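Local coordinates for protein nigritoxine (Vibrio nigripulchritudo, PDB 5M41) that acts as a bacterial toxin against crustaceans and insects, with a fold described as new, at residues K513-V516 with N522-N525; R541-P544 with E548-D551; D551-H556 with R631-K636; D558-I563 with V583-T588. All coordinates share one frame; numbering follows the deposited sequence.

Contact 1. Residues K513-V516 with N522-N525; sequences KVPV and NFEN
The Phe523 ring meets the Val514-Pro515 peptide link at a slant. Its CD1 stands 3.6 Å from Pro515 N, and its CE1 reaches the proline ring at CG, 3.8 Å away. This is the end of a beta hairpin formed by strands 505-515 and 523-532, neighbours in a four-stranded antiparallel sheet. The evidence for the pairing is the register: Val514 and Glu524 form a hydrogen-bonded pair, with Lys513-Asn525 and Pro515-Phe523 as the flanking non-hydrogen-bonded pairs. Val514 N donates to Glu524 O at 2.7 Å, and Glu524 N returns a bond to Val514 O at 2.8 Å. Closer to the turn, Val516 N reaches Asn522 O at 3.2 Å through an almost straight bond (175° at the hydrogen). With CG anti to its carbonyl carbon (chi1 -69°), Phe523 swings its ring out beside Pro515. On the face that carries Val514 and Glu524, the valine methyl CG2 touches Glu524 CG at 4.1 Å, while the glutamate carboxylate is paired with Arg526. Lys513 and Asn525 run side by side on the other face, the lysine bent near its end. The lysine amine also bonds to the carbonyls of Ile563 and Gly564, and Asn525 ND2 to that of Ile563. Within the hairpin, Lys513 NZ approaches Asn525 OD1 at 3.1 Å, tilted 21° from the carbonyl plane.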
loop_
_atom_site.group_PDB
_atom_site.type_symbol
_atom_site.label_atom_id
_atom_site.label_comp_id
_atom_site.label_asym_id
_atom_site.label_seq_id
_atom_site.Cartn_x
_atom_site.Cartn_y
_atom_site.Cartn_z
ATOM N N LYS A 513 35.921 -5.023 21.063
ATOM C CA LYS A 513 35.774 -4.802 22.497
ATOM C C LYS A 513 36.452 -3.505 22.901
ATOM O O LYS A 513 37.683 -3.409 22.885
ATOM C CB LYS A 513 36.280 -5.998 23.318
ATOM C CG LYS A 513 35.454 -6.231 24.584
ATOM C CD LYS A 513 35.798 -7.532 25.293
ATOM C CE LYS A 513 35.108 -8.745 24.681
ATOM N NZ LYS A 513 33.795 -9.046 25.315
ATOM N N VAL A 514 35.642 -2.506 23.241
ATOM C CA VAL A 514 36.141 -1.163 23.517
ATOM C C VAL A 514 35.906 -0.719 24.964
ATOM O O VAL A 514 34.994 -1.217 25.622
ATOM C CB VAL A 514 35.546 -0.110 22.557
ATOM C CG1 VAL A 514 35.925 -0.431 21.122
ATOM C CG2 VAL A 514 34.037 0.029 22.737
ATOM N N PRO A 515 36.739 0.222 25.461
ATOM C CA PRO A 515 36.530 0.773 26.800
ATOM C C PRO A 515 35.160 1.403 26.923
ATOM O O PRO A 515 34.691 2.013 25.971
ATOM C CB PRO A 515 37.605 1.864 26.901
ATOM C CG PRO A 515 38.689 1.403 25.993
ATOM C CD PRO A 515 37.989 0.722 24.850
ATOM N N VAL A 516 34.524 1.227 28.079
ATOM C CA VAL A 516 33.284 1.924 28.419
ATOM C C VAL A 516 33.671 3.378 28.701
ATOM O O VAL A 516 34.052 3.694 29.828
ATOM C CB VAL A 516 32.607 1.307 29.671
ATOM C CG1 VAL A 516 31.316 2.044 30.013
ATOM C CG2 VAL A 516 32.350 -0.183 29.479
ATOM N N ASN A 522 36.720 -1.701 32.753
ATOM C CA ASN A 522 35.757 -2.531 32.008
ATOM C C ASN A 522 35.501 -2.136 30.546
ATOM O O ASN A 522 35.671 -0.976 30.126
ATOM C CB ASN A 522 34.449 -2.750 32.785
ATOM C CG ASN A 522 34.017 -1.527 33.567
ATOM O OD1 ASN A 522 34.006 -0.406 33.050
ATOM N ND2 ASN A 522 33.647 -1.737 34.821
ATOM N N PHE A 523 35.101 -3.151 29.788
ATOM C CA PHE A 523 35.043 -3.103 28.345
ATOM C C PHE A 523 33.686 -3.635 27.870
ATOM O O PHE A 523 33.037 -4.402 28.572
ATOM C CB PHE A 523 36.193 -3.945 27.776
ATOM C CG PHE A 523 37.563 -3.346 28.008
ATOM C CD1 PHE A 523 38.235 -2.701 26.975
ATOM C CD2 PHE A 523 38.178 -3.420 29.259
ATOM C CE1 PHE A 523 39.489 -2.141 27.180
ATOM C CE2 PHE A 523 39.426 -2.856 29.470
ATOM C CZ PHE A 523 40.084 -2.218 28.428
ATOM N N GLU A 524 33.257 -3.207 26.686
ATOM C CA GLU A 524 31.987 -3.633 26.121
ATOM C C GLU A 524 32.208 -3.891 24.641
ATOM O O GLU A 524 33.214 -3.443 24.073
ATOM C CB GLU A 524 30.936 -2.541 26.303
ATOM C CG GLU A 524 31.135 -1.371 25.347
ATOM C CD GLU A 524 30.354 -0.133 25.721
ATOM O OE1 GLU A 524 29.549 -0.192 26.668
ATOM O OE2 GLU A 524 30.553 0.909 25.059
ATOM N N ASN A 525 31.265 -4.598 24.020
ATOM C CA ASN A 525 31.334 -4.925 22.591
ATOM C C ASN A 525 30.621 -3.870 21.757
ATOM O O ASN A 525 29.576 -3.359 22.159
ATOM C CB ASN A 525 30.756 -6.320 22.323
ATOM C CG ASN A 525 31.466 -7.409 23.115
ATOM O OD1 ASN A 525 32.589 -7.792 22.798
ATOM N ND2 ASN A 525 30.815 -7.909 24.154
#

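Contact 2. Residues R541-P544 with E548-D551; sequences RDFP and EEFD
Phe543 lays one ring face over the backbone where Glu548 passes into Glu549. Glu549 CA stands 4.0 Å from the ring centroid, only 19° off the normal, which is the geometry of a CH-pi contact. Phe543 CG is anti to the carbonyl carbon (chi1 -78°), and this torsion carries the ring back against the helix. Both glutamates place CG opposite the backbone N and continue extended, yet they serve different parts of the ring. Glu548 runs past the CD1 side until its carboxylate stands at the rim, with OE2 in the ring plane and 3.7 Å from Phe543 CD1; the carboxylate itself is turned 69° from the ring. Its other oxygen, OE1, lies 3.1 Å from Pro544 CD. Glu549 instead packs its aliphatic part by the CD2 half of the ring, CB being 3.6 Å from Phe543 CD2. The polar partners of both carboxylates lie elsewhere: Glu548 OE2 forms a salt bridge with Lys507, and Glu549 OE2 with Arg553 one turn on. The contact thus folds the exit of edge strand 538-542 against the first turns of helix 546-555, with Leu527 of the adjacent strand 523-532 touching Phe543 and Glu549, and Val630 of helix 625-632 packing on Glu549.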
loop_
_atom_site.group_PDB
_atom_site.type_symbol
_atom_site.label_atom_id
_atom_site.label_comp_id
_atom_site.label_asym_id
_atom_site.label_seq_id
_atom_site.Cartn_x
_atom_site.Cartn_y
_atom_site.Cartn_z
ATOM N N ARG A 541 35.132 3.855 14.167
ATOM C CA ARG A 541 33.976 4.604 14.665
ATOM C C ARG A 541 32.668 3.785 14.692
ATOM O O ARG A 541 32.464 2.865 13.882
ATOM C CB ARG A 541 33.789 5.914 13.888
ATOM C CG ARG A 541 33.394 5.732 12.428
ATOM C CD ARG A 541 33.617 6.985 11.587
ATOM N NE ARG A 541 33.696 6.619 10.173
ATOM C CZ ARG A 541 34.340 7.302 9.231
ATOM N NH1 ARG A 541 34.986 8.433 9.517
ATOM N NH2 ARG A 541 34.343 6.833 7.991
ATOM N N ASP A 542 31.794 4.150 15.628
ATOM C CA ASP A 542 30.451 3.554 15.763
ATOM C C ASP A 542 29.593 3.764 14.519
ATOM O O ASP A 542 29.842 4.684 13.738
ATOM C CB ASP A 542 29.713 4.203 16.936
ATOM C CG ASP A 542 30.282 3.813 18.279
ATOM O OD1 ASP A 542 30.985 2.789 18.365
ATOM O OD2 ASP A 542 30.023 4.538 19.257
ATOM N N PHE A 543 28.567 2.931 14.351
ATOM C CA PHE A 543 27.465 3.305 13.474
ATOM C C PHE A 543 26.910 4.634 13.987
ATOM O O PHE A 543 26.723 4.806 15.194
ATOM C CB PHE A 543 26.375 2.231 13.443
ATOM C CG PHE A 543 26.715 1.042 12.576
ATOM C CD1 PHE A 543 26.806 1.173 11.200
ATOM C CD2 PHE A 543 26.940 -0.199 13.136
ATOM C CE1 PHE A 543 27.116 0.084 10.396
ATOM C CE2 PHE A 543 27.248 -1.294 12.341
ATOM C CZ PHE A 543 27.344 -1.150 10.968
ATOM N N PRO A 544 26.685 5.594 13.082
ATOM C CA PRO A 544 26.243 6.913 13.536
ATOM C C PRO A 544 24.819 6.896 14.103
ATOM O O PRO A 544 24.495 7.697 14.979
ATOM C CB PRO A 544 26.323 7.772 12.270
ATOM C CG PRO A 544 26.176 6.806 11.145
ATOM C CD PRO A 544 26.870 5.548 11.620
ATOM N N GLU A 548 21.233 2.296 10.901
ATOM C CA GLU A 548 22.281 1.673 10.107
ATOM C C GLU A 548 22.771 0.341 10.713
ATOM O O GLU A 548 22.990 -0.624 9.969
ATOM C CB GLU A 548 23.442 2.654 9.889
ATOM C CG GLU A 548 24.269 2.346 8.655
ATOM C CD GLU A 548 25.504 3.239 8.525
ATOM O OE1 GLU A 548 25.514 4.369 9.061
ATOM O OE2 GLU A 548 26.474 2.803 7.880
ATOM N N GLU A 549 22.963 0.292 12.041
ATOM C CA GLU A 549 23.312 -0.989 12.720
ATOM C C GLU A 549 22.218 -2.036 12.488
ATOM O O GLU A 549 22.505 -3.223 12.266
ATOM C CB GLU A 549 23.519 -0.833 14.236
ATOM C CG GLU A 549 24.043 -2.122 14.871
ATOM C CD GLU A 549 24.476 -1.977 16.326
ATOM O OE1 GLU A 549 25.140 -0.969 16.655
ATOM O OE2 GLU A 549 24.144 -2.878 17.148
ATOM N N PHE A 550 20.968 -1.588 12.548
ATOM C CA PHE A 550 19.826 -2.492 12.336
ATOM C C PHE A 550 19.901 -3.092 10.929
ATOM O O PHE A 550 19.777 -4.297 10.759
ATOM C CB PHE A 550 18.488 -1.758 12.568
ATOM C CG PHE A 550 17.263 -2.622 12.356
ATOM C CD1 PHE A 550 16.813 -3.475 13.354
ATOM C CD2 PHE A 550 16.556 -2.565 11.154
ATOM C CE1 PHE A 550 15.673 -4.248 13.171
ATOM C CE2 PHE A 550 15.418 -3.337 10.965
ATOM C CZ PHE A 550 14.980 -4.185 11.977
ATOM N N ASP A 551 20.132 -2.246 9.928
ATOM C CA ASP A 551 20.244 -2.713 8.553
ATOM C C ASP A 551 21.476 -3.642 8.399
ATOM O O ASP A 551 21.398 -4.710 7.772
ATOM C CB ASP A 551 20.295 -1.506 7.609
ATOM C CG ASP A 551 20.464 -1.895 6.155
ATOM O OD1 ASP A 551 19.599 -2.594 5.595
ATOM O OD2 ASP A 551 21.470 -1.487 5.550
#

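Contact 3. Residues D551-H556 with R631-K636; sequences DFRLQH and RKFKTK
Arg553 and Phe633 have CA atoms 11.1 Å apart, the nearest CA pair across the two segments, so two long side chains bridge from helix 546-555 to the type I turn Lys632-Thr635. They slide past each other in opposite directions. The guanidinium lies flat on the ring, planes 9° apart, with Arg553 CZ 3.7 Å from the Phe633 centroid and 17° off the normal: a stacked cation-pi pair. Arg553 NH1 sits over the ring centre, while NH2 lies 3.4 Å from Phe633 CG. An extended arginine chain from CG to NE supplies the reach. On the opposite face of the phenyl ring, Lys632 CD rests 3.9 Å above the plane, sandwiching the ring between an aliphatic chain and a cation. Thr635 N to Lys632 O closes the turn, and Thr635 OG1 adds a bond to Arg631 O at 2.7 Å from above the carbonyl plane, with Lys634 N on the other face of that plane. Each guanidinium nitrogen also has a partner: NE the carboxylate of Glu549, NH2 the hydroxyl of Tyr511, NH1 the carbonyl of Asn577. Together these bonds probably fix the rotation of the buried guanidinium, and Glu549 probably offsets its charge, while its face gives the phenyl ring an electrostatic and dispersive partner.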
loop_
_atom_site.group_PDB
_atom_site.type_symbol
_atom_site.label_atom_id
_atom_site.label_comp_id
_atom_site.label_asym_id
_atom_site.label_seq_id
_atom_site.Cartn_x
_atom_site.Cartn_y
_atom_site.Cartn_z
ATOM N N ASP A 551 20.132 -2.246 9.928
ATOM C CA ASP A 551 20.244 -2.713 8.553
ATOM C C ASP A 551 21.476 -3.642 8.399
ATOM O O ASP A 551 21.398 -4.710 7.772
ATOM C CB ASP A 551 20.295 -1.506 7.609
ATOM C CG ASP A 551 20.464 -1.895 6.155
ATOM O OD1 ASP A 551 19.599 -2.594 5.595
ATOM O OD2 ASP A 551 21.470 -1.487 5.550
ATOM N N PHE A 552 22.606 -3.257 8.995
ATOM C CA PHE A 552 23.772 -4.137 8.962
ATOM C C PHE A 552 23.453 -5.500 9.566
ATOM O O PHE A 552 23.814 -6.543 9.007
ATOM C CB PHE A 552 24.972 -3.530 9.681
ATOM C CG PHE A 552 26.075 -4.521 9.939
ATOM C CD1 PHE A 552 26.981 -4.841 8.939
ATOM C CD2 PHE A 552 26.201 -5.137 11.176
ATOM C CE1 PHE A 552 27.995 -5.757 9.162
ATOM C CE2 PHE A 552 27.210 -6.063 11.416
ATOM C CZ PHE A 552 28.112 -6.371 10.405
ATOM N N ARG A 553 22.771 -5.481 10.704
ATOM C CA ARG A 553 22.464 -6.714 11.424
ATOM C C ARG A 553 21.539 -7.627 10.640
ATOM O O ARG A 553 21.650 -8.839 10.749
ATOM C CB ARG A 553 21.894 -6.417 12.803
ATOM C CG ARG A 553 22.948 -6.034 13.833
ATOM C CD ARG A 553 22.272 -5.768 15.163
ATOM N NE ARG A 553 23.198 -5.500 16.255
ATOM C CZ ARG A 553 23.859 -6.426 16.952
ATOM N NH1 ARG A 553 23.750 -7.729 16.665
ATOM N NH2 ARG A 553 24.656 -6.039 17.942
ATOM N N LEU A 554 20.626 -7.040 9.864
ATOM C CA LEU A 554 19.770 -7.801 8.949
ATOM C C LEU A 554 20.581 -8.349 7.767
ATOM O O LEU A 554 20.472 -9.521 7.426
ATOM C CB LEU A 554 18.611 -6.941 8.407
ATOM C CG LEU A 554 17.354 -6.667 9.266
ATOM C CD1 LEU A 554 16.379 -5.806 8.466
ATOM C CD2 LEU A 554 16.676 -7.955 9.713
ATOM N N GLN A 555 21.373 -7.485 7.141
ATOM C CA GLN A 555 22.187 -7.867 5.983
ATOM C C GLN A 555 23.154 -9.001 6.351
ATOM O O GLN A 555 23.355 -9.921 5.570
ATOM C CB GLN A 555 22.954 -6.642 5.484
ATOM C CG GLN A 555 23.527 -6.750 4.077
ATOM C CD GLN A 555 24.311 -5.512 3.701
ATOM O OE1 GLN A 555 25.537 -5.502 3.782
ATOM N NE2 GLN A 555 23.608 -4.448 3.337
ATOM N N HIS A 556 23.709 -8.955 7.556
ATOM C CA HIS A 556 24.604 -10.013 8.055
ATOM C C HIS A 556 24.023 -10.823 9.184
ATOM O O HIS A 556 24.734 -11.242 10.135
ATOM C CB HIS A 556 25.950 -9.403 8.395
ATOM C CG HIS A 556 26.656 -8.880 7.183
ATOM N ND1 HIS A 556 27.414 -9.666 6.410
ATOM C CD2 HIS A 556 26.611 -7.636 6.563
ATOM C CE1 HIS A 556 27.877 -8.946 5.356
ATOM N NE2 HIS A 556 27.386 -7.707 5.457
ATOM N N ARG A 631 19.447 -1.356 20.739
ATOM C CA ARG A 631 19.857 -1.088 22.121
ATOM C C ARG A 631 19.862 -2.351 22.991
ATOM O O ARG A 631 20.602 -2.429 23.971
ATOM C CB ARG A 631 18.984 0.009 22.727
ATOM C CG ARG A 631 19.357 0.437 24.138
ATOM C CD ARG A 631 18.506 1.612 24.602
ATOM N NE ARG A 631 17.075 1.347 24.457
ATOM C CZ ARG A 631 16.252 2.062 23.688
ATOM N NH1 ARG A 631 16.707 3.101 23.005
ATOM N NH2 ARG A 631 14.969 1.746 23.610
ATOM N N LYS A 632 19.059 -3.352 22.619
ATOM C CA LYS A 632 18.963 -4.605 23.377
ATOM C C LYS A 632 20.339 -5.262 23.523
ATOM O O LYS A 632 20.662 -5.779 24.591
ATOM C CB LYS A 632 17.911 -5.551 22.743
ATOM C CG LYS A 632 17.899 -7.018 23.184
ATOM C CD LYS A 632 18.683 -7.888 22.203
ATOM C CE LYS A 632 18.867 -9.299 22.730
ATOM N NZ LYS A 632 19.974 -10.052 22.054
ATOM N N PHE A 633 21.152 -5.190 22.473
ATOM C CA PHE A 633 22.456 -5.843 22.453
ATOM C C PHE A 633 23.511 -5.193 23.382
ATOM O O PHE A 633 24.570 -5.776 23.610
ATOM C CB PHE A 633 22.965 -5.944 21.011
ATOM C CG PHE A 633 22.171 -6.913 20.166
ATOM C CD1 PHE A 633 22.420 -8.277 20.228
ATOM C CD2 PHE A 633 21.158 -6.455 19.328
ATOM C CE1 PHE A 633 21.691 -9.162 19.454
ATOM C CE2 PHE A 633 20.398 -7.339 18.575
ATOM C CZ PHE A 633 20.663 -8.696 18.636
ATOM N N LYS A 634 23.186 -4.008 23.914
ATOM C CA LYS A 634 24.037 -3.237 24.823
ATOM C C LYS A 634 23.487 -3.269 26.237
ATOM O O LYS A 634 24.075 -2.678 27.141
ATOM C CB LYS A 634 24.092 -1.775 24.377
ATOM C CG LYS A 634 24.686 -1.541 22.995
ATOM C CD LYS A 634 24.281 -0.165 22.484
ATOM C CE LYS A 634 25.112 0.221 21.271
ATOM N NZ LYS A 634 24.277 0.921 20.263
ATOM N N THR A 635 22.360 -3.956 26.428
ATOM C CA THR A 635 21.639 -3.942 27.694
ATOM C C THR A 635 21.754 -5.281 28.428
ATOM O O THR A 635 21.524 -6.341 27.850
ATOM C CB THR A 635 20.154 -3.567 27.454
ATOM O OG1 THR A 635 20.088 -2.406 26.612
ATOM C CG2 THR A 635 19.412 -3.294 28.788
ATOM N N LYS A 636 22.106 -5.223 29.710
ATOM C CA LYS A 636 22.212 -6.419 30.545
ATOM C C LYS A 636 20.835 -6.960 30.961
ATOM O O LYS A 636 19.834 -6.233 30.942
ATOM C CB LYS A 636 23.057 -6.136 31.800
ATOM C CG LYS A 636 24.535 -5.801 31.561
ATOM C CD LYS A 636 25.039 -4.963 32.743
ATOM C CE LYS A 636 26.392 -5.414 33.275
ATOM N NZ LYS A 636 27.499 -5.146 32.315
#

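Contact 4. Residues D558-I563 with V583-T588; sequences DDFNNI and VHHSHT
Phe560 and His585 make the close part of this contact, ring to ring, although strand 571-576 separates their two strands in the six-stranded antiparallel sheet. The imidazole NE2 comes within 4.1 Å of Phe560 CE1, and that carbon lies near the imidazole plane, at its edge. Relative to the phenyl ring the approach is oblique: the centroids are 5.8 Å apart and the planes meet at 53°, short of either a stack or a T-shape. Two torsions bring the rings together. Phe560 holds CG anti to its carbonyl carbon (chi1 -70°), whereas His585 sets CG between its backbone N and carbonyl carbon, and the two side chains cross at about a right angle. NE2 is also hydrogen-bonded to Asn704 ND2, so the buried imidazole has a polar partner as well as an aromatic neighbour.

The loose part is at Ile563 and His584, both partly exposed. Their side chains approach the opposite segment no nearer than 5.5 Å and bury little surface there. Together the two segments bury just 87 Å², in keeping with CA atoms that stay at least 9.2 Å apart.

The spacing follows from the sheet order. Strand 571-576 lies between edge strand 560-562 and strand 583-589, giving backbone bonds to Asn561 through Ala575 and to His585 through Ile574. Helix 688-704 then packs over the ring pair, with Thr701 touching both Phe560 and His585, and Asn704 also touching Phe560.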
loop_
_atom_site.group_PDB
_atom_site.type_symbol
_atom_site.label_atom_id
_atom_site.label_comp_id
_atom_site.label_asym_id
_atom_site.label_seq_id
_atom_site.Cartn_x
_atom_site.Cartn_y
_atom_site.Cartn_z
ATOM N N ASP A 558 23.099 -13.827 9.651
ATOM C CA ASP A 558 23.562 -15.201 9.902
ATOM C C ASP A 558 24.918 -15.336 10.600
ATOM O O ASP A 558 25.275 -16.429 11.028
ATOM C CB ASP A 558 23.610 -15.986 8.583
ATOM C CG ASP A 558 22.271 -16.000 7.860
ATOM O OD1 ASP A 558 21.248 -16.318 8.506
ATOM O OD2 ASP A 558 22.242 -15.696 6.645
ATOM N N ASP A 559 25.686 -14.253 10.701
ATOM C CA ASP A 559 27.050 -14.346 11.252
ATOM C C ASP A 559 27.078 -14.220 12.766
ATOM O O ASP A 559 26.301 -13.451 13.350
ATOM C CB ASP A 559 27.978 -13.281 10.661
ATOM C CG ASP A 559 27.981 -13.263 9.127
ATOM O OD1 ASP A 559 28.128 -14.328 8.486
ATOM O OD2 ASP A 559 27.848 -12.157 8.561
ATOM N N PHE A 560 28.009 -14.949 13.381
ATOM C CA PHE A 560 28.183 -14.978 14.836
ATOM C C PHE A 560 29.478 -14.292 15.218
ATOM O O PHE A 560 30.433 -14.249 14.429
ATOM C CB PHE A 560 28.210 -16.418 15.355
ATOM C CG PHE A 560 26.886 -17.121 15.286
ATOM C CD1 PHE A 560 26.125 -17.313 16.449
ATOM C CD2 PHE A 560 26.409 -17.633 14.079
ATOM C CE1 PHE A 560 24.905 -17.976 16.408
ATOM C CE2 PHE A 560 25.197 -18.311 14.028
ATOM C CZ PHE A 560 24.439 -18.470 15.190
ATOM N N ASN A 561 29.488 -13.740 16.429
ATOM C CA ASN A 561 30.669 -13.133 17.029
ATOM C C ASN A 561 30.765 -13.612 18.449
ATOM O O ASN A 561 29.747 -13.980 19.049
ATOM C CB ASN A 561 30.563 -11.612 17.047
ATOM C CG ASN A 561 30.572 -11.022 15.668
ATOM O OD1 ASN A 561 29.515 -10.638 15.128
ATOM N ND2 ASN A 561 31.744 -10.981 15.063
ATOM N N ASN A 562 31.986 -13.596 18.983
ATOM C CA ASN A 562 32.212 -13.861 20.388
ATOM C C ASN A 562 32.144 -12.513 21.098
ATOM O O ASN A 562 33.003 -11.653 20.905
ATOM C CB ASN A 562 33.570 -14.544 20.582
ATOM C CG ASN A 562 33.847 -14.933 22.027
ATOM O OD1 ASN A 562 33.010 -14.781 22.933
ATOM N ND2 ASN A 562 35.038 -15.454 22.247
ATOM N N ILE A 563 31.084 -12.316 21.871
ATOM C CA ILE A 563 30.930 -11.093 22.658
ATOM C C ILE A 563 31.387 -11.361 24.098
ATOM O O ILE A 563 31.265 -10.500 24.975
ATOM C CB ILE A 563 29.474 -10.554 22.618
ATOM C CG1 ILE A 563 28.474 -11.630 23.110
ATOM C CG2 ILE A 563 29.144 -10.023 21.220
ATOM C CD1 ILE A 563 27.083 -11.123 23.454
ATOM N N VAL A 583 18.653 -15.103 21.949
ATOM C CA VAL A 583 19.446 -16.252 22.397
ATOM C C VAL A 583 20.916 -16.086 22.024
ATOM O O VAL A 583 21.273 -15.248 21.195
ATOM C CB VAL A 583 18.940 -17.596 21.793
ATOM C CG1 VAL A 583 17.520 -17.915 22.271
ATOM C CG2 VAL A 583 19.014 -17.581 20.264
ATOM N N HIS A 584 21.758 -16.903 22.645
ATOM C CA HIS A 584 23.151 -17.059 22.249
ATOM C C HIS A 584 23.584 -18.375 22.809
ATOM O O HIS A 584 22.839 -18.985 23.606
ATOM C CB HIS A 584 24.021 -15.902 22.752
ATOM C CG HIS A 584 23.968 -15.700 24.250
ATOM N ND1 HIS A 584 24.680 -16.461 25.115
ATOM C CD2 HIS A 584 23.268 -14.785 25.022
ATOM C CE1 HIS A 584 24.440 -16.053 26.371
ATOM N NE2 HIS A 584 23.574 -15.030 26.316
ATOM N N HIS A 585 24.747 -18.867 22.378
ATOM C CA HIS A 585 25.335 -20.033 23.017
ATOM C C HIS A 585 26.669 -19.711 23.631
ATOM O O HIS A 585 27.292 -18.718 23.281
ATOM C CB HIS A 585 25.408 -21.250 22.099
ATOM C CG HIS A 585 26.239 -21.049 20.850
ATOM N ND1 HIS A 585 27.533 -21.424 20.767
ATOM C CD2 HIS A 585 25.892 -20.548 19.589
ATOM C CE1 HIS A 585 27.995 -21.164 19.527
ATOM N NE2 HIS A 585 26.987 -20.620 18.810
ATOM N N SER A 586 27.107 -20.537 24.572
ATOM C CA SER A 586 28.350 -20.255 25.275
ATOM C C SER A 586 28.950 -21.517 25.860
ATOM O O SER A 586 28.290 -22.562 25.944
ATOM C CB SER A 586 28.110 -19.213 26.376
ATOM O OG SER A 586 27.322 -19.762 27.409
ATOM N N HIS A 587 30.210 -21.403 26.272
ATOM C CA HIS A 587 31.001 -22.535 26.709
ATOM C C HIS A 587 32.255 -22.011 27.335
ATOM O O HIS A 587 32.606 -20.845 27.160
ATOM C CB HIS A 587 31.354 -23.415 25.515
ATOM C CG HIS A 587 32.148 -22.698 24.458
ATOM N ND1 HIS A 587 31.613 -22.328 23.283
ATOM C CD2 HIS A 587 33.477 -22.253 24.448
ATOM C CE1 HIS A 587 32.535 -21.684 22.550
ATOM N NE2 HIS A 587 33.683 -21.639 23.269
ATOM N N THR A 588 32.959 -22.879 28.043
ATOM C CA THR A 588 34.289 -22.550 28.527
ATOM C C THR A 588 35.290 -23.287 27.646
ATOM O O THR A 588 35.161 -24.499 27.433
ATOM C CB THR A 588 34.501 -22.958 30.000
ATOM O OG1 THR A 588 34.690 -24.367 30.075
ATOM C CG2 THR A 588 33.325 -22.584 30.864
#

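How the contacts relate
Contact 1 lies at the surface, with no buried residue, whereas contacts 2, 3 and 4 are partly buried. Backbone pairing dominates contact 1; the others centre on an aromatic ring: a backbone CA-H over its face in contact 2, a stacked cation in contact 3, an oblique aromatic pair in contact 4. Contacts 2 and 3 share helix 546-555 and Asp551, and touch where Phe543 CZ meets Phe552 CB at 3.6 Å. The four-stranded sheet supplies strands to contacts 1 and 2; the six-stranded sheet supplies contact 4, which is nested within the loop closed by contact 3. Contacts 1 and 4 touch at Ile563, just past strand 560-562, so the hairpin end of one sheet meets the edge of the other.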